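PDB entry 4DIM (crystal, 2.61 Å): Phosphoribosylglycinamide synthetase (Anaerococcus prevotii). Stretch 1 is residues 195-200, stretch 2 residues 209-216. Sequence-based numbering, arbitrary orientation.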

# COMPACT_ATOMS: atom_id res chain seq x y z
N GLU A 195 7.55 -11.21 -7.55
CA GLU A 195 6.58 -10.32 -6.89
C GLU A 195 7.08 -8.88 -6.89
O GLU A 195 8.23 -8.60 -6.57
N PHE A 196 6.20 -7.96 -7.25
CA PHE A 196 6.53 -6.55 -7.25
C PHE A 196 5.23 -5.79 -7.09
O PHE A 196 4.19 -6.42 -6.92
N GLY A 197 5.29 -4.48 -7.09
CA GLY A 197 4.12 -3.63 -6.96
C GLY A 197 4.07 -2.49 -7.95
O GLY A 197 4.95 -2.34 -8.80
N ALA A 198 3.05 -1.65 -7.81
CA ALA A 198 2.91 -0.47 -8.63
C ALA A 198 2.05 0.57 -7.96
O ALA A 198 1.14 0.22 -7.22
N GLN A 199 2.31 1.84 -8.28
CA GLN A 199 1.54 2.98 -7.83
C GLN A 199 0.84 3.56 -9.01
O GLN A 199 1.36 3.52 -10.12
N ALA A 200 -0.32 4.13 -8.80
CA ALA A 200 -1.03 4.79 -9.86
C ALA A 200 -1.88 5.88 -9.26
O ALA A 200 -1.91 6.05 -8.04
N PHE A 209 -0.66 7.97 -14.32
CA PHE A 209 0.51 7.12 -14.46
C PHE A 209 0.31 5.75 -13.82
O PHE A 209 -0.63 5.51 -13.08
N VAL A 210 1.23 4.86 -14.12
CA VAL A 210 1.40 3.57 -13.48
C VAL A 210 2.91 3.46 -13.29
O VAL A 210 3.68 3.53 -14.26
N MSE A 211 3.34 3.43 -12.02
CA MSE A 211 4.75 3.37 -11.70
C MSE A 211 5.10 2.03 -11.03
O MSE A 211 4.99 1.91 -9.82
N PRO A 212 5.67 1.07 -11.79
CA PRO A 212 6.14 -0.17 -11.17
C PRO A 212 7.25 0.08 -10.15
O PRO A 212 7.96 1.07 -10.24
N HIS A 213 7.35 -0.78 -9.14
CA HIS A 213 8.39 -0.62 -8.13
C HIS A 213 8.78 -1.95 -7.50
O HIS A 213 8.02 -2.94 -7.49
N GLY A 214 10.02 -1.98 -7.05
CA GLY A 214 10.60 -3.16 -6.44
C GLY A 214 10.21 -3.25 -5.00
O GLY A 214 9.98 -2.22 -4.36
N ASP A 215 10.08 -4.48 -4.50
CA ASP A 215 9.64 -4.76 -3.14
C ASP A 215 10.69 -5.61 -2.40
O ASP A 215 10.79 -6.80 -2.65
N GLU A 216 11.48 -4.98 -1.50
CA GLU A 216 12.46 -5.70 -0.65
C GLU A 216 11.74 -6.22 0.60
O GLU A 216 10.85 -5.55 1.15

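The two stretches are neighbouring antiparallel strands, joined by backbone hydrogen bonds and by side chains that pack along both faces of the sheet. Gly197 pairs with His213, and Gln199 with Met211, each through two N-H...O bonds. Their face carries the polar contacts. His213 (chi1 p, chi2 80°) folds its ring back over Gly197, whose CA lies 4.1 Å from the ring centroid, over the face. Gly197 leaves room for this: an ideal CB there would sit 2.7 Å from His213 CE1, a clash. Gln199 (chi1 m, chi2 m) curls so that its NE2 donates to His213 NE2 at 3.2 Å. The other ring nitrogen, His213 ND1, gives a weak bond to Asp215 OD1 at 3.1 Å within its own strand. Asp215 (chi1 m) points toward the first strand. Met211, a selenomethionine (chi1 t, chi2 t, chi3 p), brings its CE to 4.1 Å from Gln199 CG. Phe209 (chi1 p) starts sideways, but its ring brings CE1 to 3.6 Å from Gln199 O and 4.2 Å from Gln199 CB.

The opposite face, with Ala198, Ala200, Val210 and Pro212, is apolar. Ala198 CB lies 4.1 Å from Val210 CG1, and Ala200 CB 4.2 Å from Val210 CG2, so Val210 (t) touches both alanines. Ala198 CB also meets Pro212 CA at 4.0 Å. Phe196 (chi1 p) also starts sideways; its CB is 3.5 Å from His213 O.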

# COMPACT_ATOMS: atom_id res chain seq x y z
CB GLU A 195 6.31 -10.71 -5.44
CG GLU A 195 5.71 -12.08 -5.26
CD GLU A 195 5.62 -12.54 -3.81
OE1 GLU A 195 6.20 -11.87 -2.93
OE2 GLU A 195 4.98 -13.59 -3.56
CB PHE A 196 7.32 -6.17 -8.53
CG PHE A 196 6.53 -6.30 -9.80
CD1 PHE A 196 5.91 -5.20 -10.36
CD2 PHE A 196 6.28 -7.54 -10.35
CE1 PHE A 196 5.09 -5.33 -11.48
CE2 PHE A 196 5.41 -7.67 -11.43
CZ PHE A 196 4.87 -6.56 -12.03
CB ALA A 198 2.33 -0.82 -9.98
CB GLN A 199 2.40 4.09 -7.18
CG GLN A 199 3.15 3.73 -5.90
CD GLN A 199 2.30 3.25 -4.75
OE1 GLN A 199 1.65 4.03 -4.07
NE2 GLN A 199 2.26 1.95 -4.53
CB ALA A 200 -1.86 3.81 -10.68
CB PHE A 209 1.75 7.81 -13.84
CG PHE A 209 1.66 7.98 -12.34
CD1 PHE A 209 2.02 6.96 -11.49
CD2 PHE A 209 1.24 9.18 -11.79
CE1 PHE A 209 1.92 7.12 -10.12
CE2 PHE A 209 1.11 9.32 -10.43
CZ PHE A 209 1.47 8.29 -9.60
CB VAL A 210 0.77 2.35 -14.18
CG1 VAL A 210 0.88 1.12 -13.29
CG2 VAL A 210 -0.69 2.61 -14.52
CB MSE A 211 5.13 4.53 -10.76
CG MSE A 211 6.66 4.66 -10.58
SE MSE A 211 7.08 5.78 -9.06
CE MSE A 211 6.71 4.53 -7.81
CB PRO A 212 6.65 -0.99 -12.37
CG PRO A 212 5.91 -0.45 -13.53
CD PRO A 212 5.74 1.00 -13.27
CB HIS A 213 8.02 0.40 -7.03
CG HIS A 213 6.70 0.17 -6.38
ND1 HIS A 213 6.55 -0.77 -5.37
CD2 HIS A 213 5.52 0.81 -6.58
CE1 HIS A 213 5.27 -0.74 -5.05
NE2 HIS A 213 4.62 0.23 -5.73
CB ASP A 215 8.28 -5.50 -3.18
CG ASP A 215 7.06 -4.71 -3.70
OD1 ASP A 215 7.18 -3.47 -3.94
OD2 ASP A 215 5.96 -5.32 -3.82
CB GLU A 216 13.64 -4.84 -0.28
CG GLU A 216 14.53 -4.53 -1.46
CD GLU A 216 15.62 -3.52 -1.19
OE1 GLU A 216 15.56 -2.86 -0.12
OE2 GLU A 216 16.54 -3.38 -2.03